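Local atomic coordinates of membrane-bound protease PH1510 (Pyrococcus horikoshii, PDB entry 6M4B), a protein that cleaves proteins, including casein and a stomatin homolog in vitro, preferentially near hydrophobic or aromatic residues, through the N-terminal serine protease domain held in this chain. Residues K67-I72 and V196-T201; A84-A89 and G104-I109; I95-G100 and E160-Y165; K124-F129 and E149-D154; E177-S182 and V203-L208. The protein carries 1 engineered substitution. All coordinates share one frame; numbering follows the deposited sequence.

In the fold
The five contacts sample an alpha/beta domain of the ClpP-crotonase clan. Contact 1 closes the long loop between strand 70-74 and the stretch before strand 204-207; contacts 2, 3 and 4 open and close inside it, and contact 5 interlocks with it. Contacts 1, 3 and 5 reach the same six-stranded parallel sheet, their centres about 10 to 19 Å apart, contacts 1 and 5 meeting at F200. Contact 2 lies beside the engineered A83, which replaces the nucleophile. Its centre is about 10 Å from that of contact 4, the helical pair that carries K124. Contacts 4 and 5, with centres about 34 Å apart, lie toward opposite ends: the catalytic positions are far from the sheet's terminal strand.

Contact 1: K67-I72 and V196-T201; sequences KIPVII and VTLNFT
Two kinds of apolar contact join P69 and I71 to L198 and F200. The first is purely aliphatic. L198 CD2 lies against the ring of P69, 3.8 Å from P69 CG, and the two side chains slide past each other in opposite directions. L198's other methyl touches I71 more loosely, with CD1 of L198 4.2 Å from I71 CD1. The branched end of leucine suits this place because one residue serves two neighbours, one methyl each, and P69 suits it by offering a compact apolar ring.

The second kind is aliphatic against aromatic. I71 CD1 meets the F200 ring at its edge, near the ring plane, with F200 CZ 3.8 Å away, and the two side chains approach from opposite directions. The long branch of I71, stretched out at chi2 (173°), spans the distance from the strand. Phenylalanine fits because its ring takes I71 at the edge and L198 on a face: within the loop, L198 CB rests 4.0 Å above the F200 ring, toward its rim.

No hydrogen bond links the segments; several backbone atoms have partners outside the pair. I71 is bound into the sheet through I42 and I44, whereas N199 N uses the carboxylate of E40 and F200 N the side chain of N183.

All four touching residues are buried, and none brings a polar side-chain group. The chemistry is therefore dispersion and exclusion of water without directional preference. The apolar groups seat the 196-201 loop beside the strand, while the bonds to E40 and N183 give that loop its polar fastening.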
# COMPACT_ATOMS: atom_id res chain seq x y z
N LYS A 67 1.94 14.77 4.14
CA LYS A 67 2.97 15.76 3.81
C LYS A 67 3.80 16.12 5.02
O LYS A 67 4.76 16.83 4.87
CB LYS A 67 2.34 17.03 3.22
CG LYS A 67 1.72 16.75 1.85
CD LYS A 67 0.86 17.90 1.34
CE LYS A 67 0.19 17.50 0.02
NZ LYS A 67 -0.95 18.38 -0.33
N ILE A 68 3.41 15.66 6.22
CA ILE A 68 4.22 15.84 7.41
C ILE A 68 4.47 14.51 8.10
O ILE A 68 3.68 13.58 7.96
CB ILE A 68 3.56 16.82 8.40
CG1 ILE A 68 2.29 16.23 8.97
CG2 ILE A 68 3.29 18.16 7.71
CD1 ILE A 68 1.69 17.10 10.05
N PRO A 69 5.56 14.42 8.87
CA PRO A 69 5.78 13.20 9.64
C PRO A 69 4.64 12.88 10.62
O PRO A 69 4.18 13.73 11.32
CB PRO A 69 7.09 13.51 10.39
CG PRO A 69 7.77 14.58 9.58
CD PRO A 69 6.69 15.39 8.98
N VAL A 70 4.19 11.63 10.60
CA VAL A 70 3.28 11.02 11.56
C VAL A 70 4.03 10.06 12.51
O VAL A 70 4.65 9.06 12.07
CB VAL A 70 2.18 10.20 10.85
CG1 VAL A 70 1.12 9.72 11.86
CG2 VAL A 70 1.55 11.04 9.76
N ILE A 71 3.94 10.33 13.79
CA ILE A 71 4.59 9.54 14.82
C ILE A 71 3.45 8.78 15.50
O ILE A 71 2.50 9.38 15.97
CB ILE A 71 5.36 10.43 15.81
CG1 ILE A 71 6.46 11.16 15.04
CG2 ILE A 71 5.96 9.58 16.91
CD1 ILE A 71 7.20 12.19 15.85
N ILE A 72 3.58 7.45 15.56
CA ILE A 72 2.62 6.63 16.25
C ILE A 72 3.21 6.35 17.63
O ILE A 72 4.32 5.85 17.73
CB ILE A 72 2.30 5.33 15.47
CG1 ILE A 72 1.65 5.66 14.11
CG2 ILE A 72 1.39 4.45 16.28
CD1 ILE A 72 0.32 6.35 14.15
N VAL A 196 13.10 13.21 6.06
CA VAL A 196 13.18 14.43 6.86
C VAL A 196 13.80 14.19 8.23
O VAL A 196 13.48 13.23 8.89
CB VAL A 196 11.73 15.01 7.03
CG1 VAL A 196 11.71 16.17 8.00
CG2 VAL A 196 11.20 15.51 5.69
N THR A 197 14.67 15.10 8.67
CA THR A 197 15.22 15.08 10.05
C THR A 197 14.26 15.82 10.98
O THR A 197 13.91 16.93 10.70
CB THR A 197 16.65 15.66 10.10
OG1 THR A 197 17.51 14.84 9.30
CG2 THR A 197 17.22 15.66 11.55
N LEU A 198 13.81 15.19 12.06
CA LEU A 198 12.84 15.80 12.94
C LEU A 198 13.54 16.86 13.80
O LEU A 198 14.63 16.63 14.35
CB LEU A 198 12.19 14.77 13.84
CG LEU A 198 11.36 13.69 13.12
CD1 LEU A 198 11.03 12.56 14.08
CD2 LEU A 198 10.11 14.28 12.53
N ASN A 199 12.93 18.02 13.91
CA ASN A 199 13.51 19.11 14.69
C ASN A 199 12.59 19.49 15.79
O ASN A 199 11.56 20.15 15.58
CB ASN A 199 13.76 20.30 13.81
CG ASN A 199 14.12 21.55 14.60
OD1 ASN A 199 14.48 21.51 15.78
ND2 ASN A 199 14.01 22.67 13.93
N PHE A 200 12.95 19.02 16.98
CA PHE A 200 12.10 19.21 18.13
C PHE A 200 12.78 19.94 19.26
O PHE A 200 12.33 19.92 20.39
CB PHE A 200 11.64 17.85 18.68
CG PHE A 200 10.70 17.06 17.77
CD1 PHE A 200 9.71 17.69 16.98
CD2 PHE A 200 10.73 15.71 17.81
CE1 PHE A 200 8.83 16.94 16.24
CE2 PHE A 200 9.86 14.94 17.06
CZ PHE A 200 8.92 15.54 16.29
N THR A 201 13.85 20.64 18.95
CA THR A 201 14.58 21.34 19.99
C THR A 201 13.69 22.35 20.73
O THR A 201 13.63 22.32 21.94
CB THR A 201 15.79 21.99 19.35
OG1 THR A 201 16.50 20.97 18.64
CG2 THR A 201 16.67 22.68 20.44

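Contact 2: A84-A89 and G104-I109; sequences AGTYIA and GACRPI
The aromatic ring of Y87 is met obliquely by C106: C106 CB is 4.1 Å from Y87 CE1, and C106 SG is 5.3 Å from the ring centroid, 52° off the ring normal, a sulfur-aromatic contact. Beyond the ring, one water joins the two segments, touching Y87 OH and donating to C106 O at 2.7 Å.

T86 handles the polar side. With its hydroxyl set beside its own backbone N (chi1 -61°), OG1 takes a weak, bent bond from G104 N, 3.0 Å long with an angle of 129° at the hydrogen; its stronger partner is the carbonyl of A81. The short cysteine puts C106 SG 3.5 Å from T86 OG1 while its CB still meets Y87. Glycine fits at 104 because its backbone angles, with positive phi, would jam a CB against the preceding carbonyl O.

C106 belongs to the substrate-binding run 105-110, its side chain about 5 Å from that of A83, the engineered nucleophile position. Around this, F150 and I151 of helix 144-152, F129 and I133 of helix 123-139 and M56 of helix 53-64 supply packing, while G104 closes strand 102-104 and pairs by backbone with A83, next to strand 80-82.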
# COMPACT_ATOMS: atom_id res chain seq x y z
N ALA A 84 -4.47 -4.98 13.80
CA ALA A 84 -4.44 -3.88 12.84
C ALA A 84 -3.60 -2.68 13.29
O ALA A 84 -3.03 -1.99 12.46
CB ALA A 84 -5.83 -3.41 12.52
N GLY A 85 -3.53 -2.45 14.59
CA GLY A 85 -2.77 -1.35 15.16
C GLY A 85 -1.27 -1.45 14.91
O GLY A 85 -0.59 -0.41 14.85
N THR A 86 -0.74 -2.69 14.85
CA THR A 86 0.66 -2.91 14.60
C THR A 86 1.08 -2.38 13.24
O THR A 86 2.13 -1.77 13.12
CB THR A 86 0.96 -4.37 14.71
OG1 THR A 86 0.64 -4.80 16.05
CG2 THR A 86 2.38 -4.67 14.44
N TYR A 87 0.20 -2.57 12.23
CA TYR A 87 0.42 -2.16 10.87
C TYR A 87 0.42 -0.62 10.77
O TYR A 87 1.21 -0.05 10.04
CB TYR A 87 -0.67 -2.70 9.91
CG TYR A 87 -0.74 -4.24 9.76
CD1 TYR A 87 -1.35 -5.05 10.72
CD2 TYR A 87 -0.28 -4.87 8.60
CE1 TYR A 87 -1.45 -6.42 10.55
CE2 TYR A 87 -0.41 -6.22 8.42
CZ TYR A 87 -1.01 -6.98 9.38
OH TYR A 87 -1.12 -8.31 9.21
N ILE A 88 -0.47 0.05 11.50
CA ILE A 88 -0.52 1.51 11.53
C ILE A 88 0.82 2.02 12.04
O ILE A 88 1.43 2.87 11.42
CB ILE A 88 -1.70 2.00 12.43
CG1 ILE A 88 -3.07 1.60 11.81
CG2 ILE A 88 -1.71 3.52 12.62
CD1 ILE A 88 -4.26 1.72 12.75
N ALA A 89 1.30 1.42 13.13
CA ALA A 89 2.61 1.74 13.64
C ALA A 89 3.74 1.48 12.63
O ALA A 89 4.50 2.42 12.32
CB ALA A 89 2.88 0.99 14.91
N GLY A 104 2.08 -5.81 18.50
CA GLY A 104 2.08 -7.12 17.85
C GLY A 104 0.79 -7.90 18.03
O GLY A 104 -0.31 -7.30 18.14
N ALA A 105 0.92 -9.22 18.02
CA ALA A 105 -0.23 -10.15 18.04
C ALA A 105 -1.13 -9.90 16.87
O ALA A 105 -2.25 -9.34 17.02
CB ALA A 105 -1.01 -10.05 19.38
N CYS A 106 -0.67 -10.27 15.68
CA CYS A 106 -1.48 -10.00 14.44
C CYS A 106 -1.92 -11.26 13.67
O CYS A 106 -2.16 -11.17 12.44
CB CYS A 106 -0.63 -9.12 13.48
SG CYS A 106 0.15 -7.74 14.30
N ARG A 107 -1.98 -12.41 14.33
CA ARG A 107 -2.48 -13.62 13.68
C ARG A 107 -3.84 -13.27 13.10
O ARG A 107 -4.73 -12.87 13.86
CB ARG A 107 -2.61 -14.81 14.61
CG ARG A 107 -2.76 -16.10 13.78
CD ARG A 107 -3.01 -17.33 14.64
NE ARG A 107 -1.97 -17.61 15.65
CZ ARG A 107 -0.74 -18.03 15.38
NH1 ARG A 107 -0.31 -18.17 14.13
NH2 ARG A 107 0.11 -18.28 16.38
N PRO A 108 -3.99 -13.33 11.76
CA PRO A 108 -5.29 -12.94 11.17
C PRO A 108 -6.32 -14.04 11.43
O PRO A 108 -6.07 -15.22 11.12
CB PRO A 108 -4.99 -12.74 9.67
CG PRO A 108 -3.72 -13.47 9.43
CD PRO A 108 -3.03 -13.77 10.73
N ILE A 109 -7.39 -13.64 12.09
CA ILE A 109 -8.48 -14.52 12.47
C ILE A 109 -9.84 -13.97 11.99
O ILE A 109 -10.03 -12.77 11.88
CB ILE A 109 -8.52 -14.74 13.98
CG1 ILE A 109 -9.00 -13.47 14.73
CG2 ILE A 109 -7.18 -15.30 14.45
CD1 ILE A 109 -9.08 -13.59 16.24
O HOH W 1 -3.35 -9.49 10.69

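Contact 3: I95-G100 and E160-Y165; sequences IAMAPG and EEALKY
M97, the last residue of strand 94-97, faces A162 of helix 159-164 with their CA atoms 8.7 Å apart, and the backbones come a little nearer at P99 and E160, whose CA atoms are 7.9 Å apart.

The main bridge is the thioether of M97. Its chain runs straight out of the strand through CB and CG and then bends at chi3 (77°), so that SD, rather than the terminal methyl, makes the contact: M97 SD is 4.0 Å from A162 CB. Methionine suits the site because it is long and flexible enough to span the gap, and alanine because its lone methyl lets the helix sit close to that sulfur. The pair is buried, and I103 and I168 touch both side chains, continuing the apolar layer; V74 also packs on M97.

At the margin the contact changes character. E160 is bent at chi2 (78°), which brings OE1 alongside P99 CA and CB: OE1 of E160 is 4.2 Å from P99 CA. This is a loose approach, with no hydrogen bond. Its other oxygen, OE2, has a weak bond to the hydroxyl of T158. P99 suits the place where the chain leaves the sheet, and G100 accepts the positive phi that follows.

The chemistry implies a modest, undirected join. A polarisable sulfur against a methyl supplies the dispersion inside, while the carboxylate of an exposed glutamate merely flanks the proline; what orders the strand itself is its pairing with strands 70-74 and 170-171.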
# COMPACT_ATOMS: atom_id res chain seq x y z
N ILE A 95 7.99 5.31 15.44
CA ILE A 95 7.17 4.66 16.43
C ILE A 95 7.82 4.89 17.76
O ILE A 95 9.01 4.63 17.92
CB ILE A 95 7.04 3.12 16.20
CG1 ILE A 95 6.51 2.80 14.80
CG2 ILE A 95 6.09 2.54 17.23
CD1 ILE A 95 6.81 1.36 14.37
N ALA A 96 7.00 5.29 18.71
CA ALA A 96 7.39 5.39 20.11
C ALA A 96 6.42 4.57 20.96
O ALA A 96 5.21 4.52 20.67
CB ALA A 96 7.36 6.84 20.55
N MET A 97 6.96 3.95 21.99
CA MET A 97 6.13 3.22 22.98
C MET A 97 6.39 3.68 24.45
O MET A 97 7.51 3.87 24.85
CB MET A 97 6.34 1.72 22.86
CG MET A 97 5.84 1.11 21.52
SD MET A 97 6.19 -0.64 21.45
CE MET A 97 4.89 -1.26 22.51
N ALA A 98 5.32 3.92 25.18
CA ALA A 98 5.41 4.18 26.64
C ALA A 98 5.74 2.88 27.36
O ALA A 98 5.38 1.81 26.87
CB ALA A 98 4.10 4.71 27.16
N PRO A 99 6.47 2.94 28.50
CA PRO A 99 6.70 1.68 29.24
C PRO A 99 5.37 1.12 29.69
O PRO A 99 4.40 1.89 29.84
CB PRO A 99 7.58 2.11 30.42
CG PRO A 99 8.27 3.37 29.95
CD PRO A 99 7.22 4.07 29.10
N GLY A 100 5.29 -0.22 29.73
CA GLY A 100 4.05 -0.95 30.03
C GLY A 100 3.06 -1.10 28.88
O GLY A 100 1.87 -1.34 29.10
N GLU A 160 10.71 -2.38 25.37
CA GLU A 160 12.15 -2.62 25.43
C GLU A 160 12.56 -3.75 24.47
O GLU A 160 13.60 -3.68 23.84
CB GLU A 160 12.57 -2.91 26.90
CG GLU A 160 11.94 -1.94 27.99
CD GLU A 160 10.43 -2.18 28.41
OE1 GLU A 160 9.66 -1.26 28.72
OE2 GLU A 160 9.98 -3.32 28.50
N GLU A 161 11.73 -4.78 24.32
CA GLU A 161 11.96 -5.85 23.31
C GLU A 161 11.83 -5.26 21.90
O GLU A 161 12.68 -5.47 21.05
CB GLU A 161 10.96 -6.99 23.49
CG GLU A 161 11.18 -7.78 24.77
CD GLU A 161 9.99 -8.64 25.16
OE1 GLU A 161 10.22 -9.54 25.98
OE2 GLU A 161 8.85 -8.45 24.64
N ALA A 162 10.79 -4.49 21.70
CA ALA A 162 10.53 -3.85 20.42
C ALA A 162 11.66 -2.92 20.05
O ALA A 162 12.01 -2.84 18.87
CB ALA A 162 9.18 -3.12 20.46
N LEU A 163 12.26 -2.21 21.01
CA LEU A 163 13.38 -1.31 20.67
C LEU A 163 14.62 -2.13 20.31
O LEU A 163 15.33 -1.85 19.32
CB LEU A 163 13.71 -0.38 21.83
CG LEU A 163 14.82 0.65 21.57
CD1 LEU A 163 14.30 1.78 20.67
CD2 LEU A 163 15.34 1.24 22.89
N LYS A 164 14.91 -3.11 21.15
CA LYS A 164 16.07 -3.96 21.00
C LYS A 164 16.03 -4.72 19.67
O LYS A 164 17.03 -4.78 18.99
CB LYS A 164 16.14 -4.94 22.16
CG LYS A 164 17.35 -5.86 22.13
CD LYS A 164 17.26 -7.00 23.17
CE LYS A 164 18.47 -7.04 24.11
NZ LYS A 164 18.57 -8.30 24.89
N TYR A 165 14.89 -5.27 19.29
CA TYR A 165 14.83 -6.01 18.02
C TYR A 165 14.61 -5.14 16.77
O TYR A 165 14.41 -5.70 15.71
CB TYR A 165 13.81 -7.16 18.09
CG TYR A 165 14.08 -8.32 19.07
CD1 TYR A 165 15.14 -9.21 18.87
CD2 TYR A 165 13.24 -8.56 20.15
CE1 TYR A 165 15.35 -10.26 19.75
CE2 TYR A 165 13.45 -9.60 21.05
CZ TYR A 165 14.51 -10.45 20.84
OH TYR A 165 14.74 -11.49 21.70

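Contact 4: K124-F129 and E149-D154; sequences KITNYF and EFITKD
T126 and I151 are the nearest pair, with CA atoms 8.1 Å apart, between segments 124-129 and 149-154, which lie on helices 123-139 and 144-152. The second helix is ending here: K153 N still reaches E149 O, but D154 turns to positive phi (56°) and leaves the helix.

I151 carries the contact with both its branches. CG2 lies 3.9 Å from T126 CG2, methyl to methyl, the two side chains slipping past each other in opposite directions. The longer branch, extended at chi2 (176°), pushes CD1 against the backbone of F129, 3.6 Å from F129 C, and also touches F129 CB at 3.9 Å. The F129 ring itself leads away, toward Y87, A53 and M57. Threonine suits its place by offering a methyl to I151 while OG1 bonds back to the carbonyl of P122, just before the helix begins. Beta-branched isoleucine fills two directions at once, and its side chain also packs on P108 of the substrate-binding run.

This is helix-helix packing beside the active site of a serine protease that uses lysine as its proton donor/acceptor. K124 stands two residues before T126 and makes a cation-pi contact with Y195 of the second subunit. Its amino group lies far from A83, the engineered nucleophile position, a separation consistent with an inactive dimeric state of this alpha/beta protease domain.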
# COMPACT_ATOMS: atom_id res chain seq x y z
N LYS A 124 -3.75 -18.54 2.18
CA LYS A 124 -3.44 -17.53 1.18
C LYS A 124 -3.65 -16.11 1.69
O LYS A 124 -2.86 -15.22 1.40
CB LYS A 124 -4.26 -17.72 -0.10
CG LYS A 124 -3.63 -18.81 -0.95
CD LYS A 124 -4.12 -19.07 -2.36
CE LYS A 124 -4.86 -17.93 -2.96
NZ LYS A 124 -5.26 -18.29 -4.32
N ILE A 125 -4.75 -15.92 2.37
CA ILE A 125 -5.02 -14.64 2.99
C ILE A 125 -3.93 -14.33 4.05
O ILE A 125 -3.48 -13.22 4.14
CB ILE A 125 -6.47 -14.57 3.55
CG1 ILE A 125 -7.43 -14.48 2.39
CG2 ILE A 125 -6.67 -13.34 4.43
CD1 ILE A 125 -7.38 -13.16 1.63
N THR A 126 -3.48 -15.35 4.76
CA THR A 126 -2.48 -15.18 5.76
C THR A 126 -1.20 -14.72 5.06
O THR A 126 -0.55 -13.79 5.52
CB THR A 126 -2.27 -16.46 6.59
OG1 THR A 126 -3.49 -16.81 7.24
CG2 THR A 126 -1.15 -16.29 7.65
N ASN A 127 -0.84 -15.38 3.98
CA ASN A 127 0.39 -15.04 3.27
C ASN A 127 0.33 -13.64 2.69
O ASN A 127 1.34 -13.00 2.61
CB ASN A 127 0.76 -16.04 2.19
CG ASN A 127 1.20 -17.39 2.76
OD1 ASN A 127 1.71 -17.50 3.86
ND2 ASN A 127 0.96 -18.43 1.99
N TYR A 128 -0.84 -13.24 2.27
CA TYR A 128 -1.06 -11.90 1.81
C TYR A 128 -0.70 -10.85 2.90
O TYR A 128 -0.01 -9.87 2.62
CB TYR A 128 -2.50 -11.77 1.34
CG TYR A 128 -2.85 -10.39 0.93
CD1 TYR A 128 -3.27 -9.45 1.89
CD2 TYR A 128 -2.74 -9.99 -0.37
CE1 TYR A 128 -3.54 -8.15 1.53
CE2 TYR A 128 -3.03 -8.67 -0.75
CZ TYR A 128 -3.41 -7.76 0.19
OH TYR A 128 -3.76 -6.48 -0.18
N PHE A 129 -1.17 -11.10 4.11
CA PHE A 129 -0.90 -10.26 5.24
C PHE A 129 0.53 -10.28 5.66
O PHE A 129 1.09 -9.22 5.98
CB PHE A 129 -1.87 -10.53 6.42
CG PHE A 129 -3.18 -9.84 6.26
CD1 PHE A 129 -3.23 -8.45 6.33
CD2 PHE A 129 -4.31 -10.53 5.84
CE1 PHE A 129 -4.42 -7.77 6.08
CE2 PHE A 129 -5.50 -9.85 5.58
CZ PHE A 129 -5.56 -8.47 5.71
N GLU A 149 6.75 -12.62 12.37
CA GLU A 149 6.36 -13.34 13.57
C GLU A 149 5.18 -12.78 14.32
O GLU A 149 4.48 -13.55 14.98
CB GLU A 149 7.54 -13.55 14.50
CG GLU A 149 8.70 -14.32 13.83
CD GLU A 149 9.89 -14.49 14.75
OE1 GLU A 149 9.77 -14.16 15.93
OE2 GLU A 149 10.92 -15.00 14.32
N PHE A 150 4.91 -11.49 14.23
CA PHE A 150 3.69 -11.00 14.82
C PHE A 150 2.48 -11.80 14.30
O PHE A 150 1.45 -11.85 14.96
CB PHE A 150 3.40 -9.51 14.50
CG PHE A 150 4.38 -8.51 15.07
CD1 PHE A 150 5.11 -8.76 16.23
CD2 PHE A 150 4.59 -7.28 14.40
CE1 PHE A 150 5.99 -7.83 16.75
CE2 PHE A 150 5.46 -6.33 14.92
CZ PHE A 150 6.15 -6.59 16.11
N ILE A 151 2.57 -12.28 13.07
CA ILE A 151 1.52 -13.04 12.45
C ILE A 151 1.74 -14.53 12.74
O ILE A 151 0.87 -15.18 13.29
CB ILE A 151 1.43 -12.80 10.91
CG1 ILE A 151 0.88 -11.42 10.63
CG2 ILE A 151 0.57 -13.84 10.20
CD1 ILE A 151 0.86 -11.04 9.16
N THR A 152 2.90 -15.07 12.36
CA THR A 152 3.08 -16.52 12.34
C THR A 152 3.12 -17.13 13.75
O THR A 152 2.77 -18.28 13.92
CB THR A 152 4.34 -16.93 11.61
OG1 THR A 152 5.47 -16.30 12.26
CG2 THR A 152 4.26 -16.57 10.11
N LYS A 153 3.58 -16.37 14.74
CA LYS A 153 3.67 -16.79 16.13
C LYS A 153 2.70 -16.02 17.01
O LYS A 153 2.60 -16.28 18.18
CB LYS A 153 5.11 -16.61 16.60
CG LYS A 153 5.98 -17.66 15.96
CD LYS A 153 7.47 -17.62 16.21
CE LYS A 153 8.17 -18.48 15.14
NZ LYS A 153 9.38 -19.23 15.61
N ASP A 154 1.96 -15.08 16.45
CA ASP A 154 1.15 -14.16 17.26
C ASP A 154 2.03 -13.40 18.30
O ASP A 154 1.57 -13.02 19.37
CB ASP A 154 -0.02 -14.92 17.93
CG ASP A 154 -1.22 -14.04 18.15
OD1 ASP A 154 -1.45 -13.14 17.32
OD2 ASP A 154 -1.95 -14.23 19.15

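Contact 5: E177-S182 and V203-L208; sequences ELLKKS and VEVRYL
L179 reaches from helix 175-182 to V205 of strand 204-207 and to V203 just before it. The strand is the outermost of the six-stranded parallel sheet, and this is helix-on-sheet packing at one edge of the sheet of an alpha/beta domain.

One methyl does all the touching on the helix side. L179 CD1 and V203 CG1 point at each other, tip to tip, 3.9 Å apart. The approach to V205 is different, for there the side chains cross obliquely, with L179 CD1 3.7 Å from V205 CG2. V203 presents CG1 because that methyl is wedged between its backbone N and carbonyl carbon (chi1 56°), and V205 presents the methyl that stands beside its backbone N. Two valines spaced by one residue put short, branched groups on the same side, while E204 between them points away; leucine, longer by one carbon, bridges from the helix.

No hydrogen bond spans the pair. F200 packs on both L179 and S182, tying the helix end to the loop before the strand, and V10 of the neighbouring strand touches V203. Inside the helix, L178 O is gripped twice, by S182 N at 2.8 Å and by S182 OG at 2.9 Å, the hydroxyl sitting 46° out of the carbonyl plane.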
# COMPACT_ATOMS: atom_id res chain seq x y z
N GLU A 177 9.51 13.52 26.83
CA GLU A 177 10.61 12.57 26.61
C GLU A 177 10.59 12.08 25.12
O GLU A 177 11.64 11.91 24.52
CB GLU A 177 10.61 11.40 27.62
CG GLU A 177 11.97 10.71 27.66
CD GLU A 177 12.12 9.50 28.64
OE1 GLU A 177 11.24 8.62 28.78
OE2 GLU A 177 13.21 9.40 29.23
N LEU A 178 9.41 11.92 24.52
CA LEU A 178 9.30 11.50 23.10
C LEU A 178 9.98 12.53 22.17
O LEU A 178 10.91 12.18 21.40
CB LEU A 178 7.84 11.23 22.70
CG LEU A 178 7.52 10.75 21.26
CD1 LEU A 178 6.12 10.18 21.19
CD2 LEU A 178 7.58 11.89 20.25
N LEU A 179 9.61 13.79 22.37
CA LEU A 179 10.24 14.93 21.68
C LEU A 179 11.73 14.98 21.87
O LEU A 179 12.46 15.07 20.89
CB LEU A 179 9.63 16.26 22.12
CG LEU A 179 8.14 16.41 21.72
CD1 LEU A 179 7.56 17.67 22.40
CD2 LEU A 179 7.90 16.45 20.22
N LYS A 180 12.18 14.80 23.09
CA LYS A 180 13.62 14.84 23.37
C LYS A 180 14.40 13.74 22.66
O LYS A 180 15.42 14.00 22.03
CB LYS A 180 13.81 14.79 24.88
CG LYS A 180 15.21 14.95 25.44
CD LYS A 180 15.15 14.82 26.98
CE LYS A 180 16.29 13.99 27.58
NZ LYS A 180 17.50 14.81 27.89
N LYS A 181 13.97 12.50 22.78
CA LYS A 181 14.71 11.36 22.14
C LYS A 181 14.51 11.28 20.63
O LYS A 181 15.35 10.68 19.92
CB LYS A 181 14.27 10.04 22.75
CG LYS A 181 14.68 9.88 24.21
CD LYS A 181 13.92 8.74 24.87
CE LYS A 181 14.68 8.14 26.04
NZ LYS A 181 14.18 6.78 26.36
N SER A 182 13.40 11.83 20.14
CA SER A 182 13.10 11.79 18.70
C SER A 182 13.82 12.91 17.96
O SER A 182 13.99 12.84 16.72
CB SER A 182 11.61 11.89 18.43
OG SER A 182 10.94 10.73 18.89
N VAL A 203 9.70 23.53 20.41
CA VAL A 203 8.49 23.20 19.67
C VAL A 203 7.26 23.54 20.50
O VAL A 203 7.32 23.52 21.69
CB VAL A 203 8.55 21.75 19.24
CG1 VAL A 203 8.75 20.85 20.42
CG2 VAL A 203 7.27 21.37 18.57
N GLU A 204 6.19 23.98 19.84
CA GLU A 204 4.92 24.26 20.52
C GLU A 204 4.02 23.08 20.37
O GLU A 204 3.56 22.80 19.29
CB GLU A 204 4.25 25.51 19.95
CG GLU A 204 5.05 26.77 20.25
CD GLU A 204 4.50 28.02 19.59
OE1 GLU A 204 3.27 28.26 19.76
OE2 GLU A 204 5.32 28.77 18.97
N VAL A 205 3.75 22.40 21.47
CA VAL A 205 2.86 21.25 21.45
C VAL A 205 1.42 21.76 21.46
O VAL A 205 1.09 22.56 22.29
CB VAL A 205 3.10 20.37 22.66
CG1 VAL A 205 2.11 19.20 22.67
CG2 VAL A 205 4.55 19.88 22.67
N ARG A 206 0.58 21.34 20.52
CA ARG A 206 -0.87 21.66 20.53
C ARG A 206 -1.71 20.39 20.44
O ARG A 206 -1.42 19.51 19.65
CB ARG A 206 -1.22 22.56 19.36
CG ARG A 206 -0.54 23.91 19.39
CD ARG A 206 -0.96 24.70 18.16
NE ARG A 206 -0.45 26.08 18.19
CZ ARG A 206 -0.49 26.91 17.16
NH1 ARG A 206 0.01 28.14 17.28
NH2 ARG A 206 -1.02 26.54 15.99
N TYR A 207 -2.72 20.27 21.28
CA TYR A 207 -3.58 19.07 21.35
C TYR A 207 -4.76 19.26 20.42
O TYR A 207 -5.33 20.31 20.39
CB TYR A 207 -3.96 18.72 22.81
CG TYR A 207 -2.78 18.17 23.58
CD1 TYR A 207 -1.80 19.01 24.06
CD2 TYR A 207 -2.60 16.77 23.78
CE1 TYR A 207 -0.67 18.51 24.73
CE2 TYR A 207 -1.48 16.26 24.47
CZ TYR A 207 -0.51 17.13 24.93
OH TYR A 207 0.64 16.73 25.62
N LEU A 208 -5.06 18.26 19.61
CA LEU A 208 -6.24 18.29 18.78
C LEU A 208 -7.26 17.45 19.47
O LEU A 208 -6.95 16.35 19.98
CB LEU A 208 -5.99 17.70 17.39
CG LEU A 208 -5.02 18.52 16.55
CD1 LEU A 208 -4.70 17.74 15.31
CD2 LEU A 208 -5.60 19.89 16.21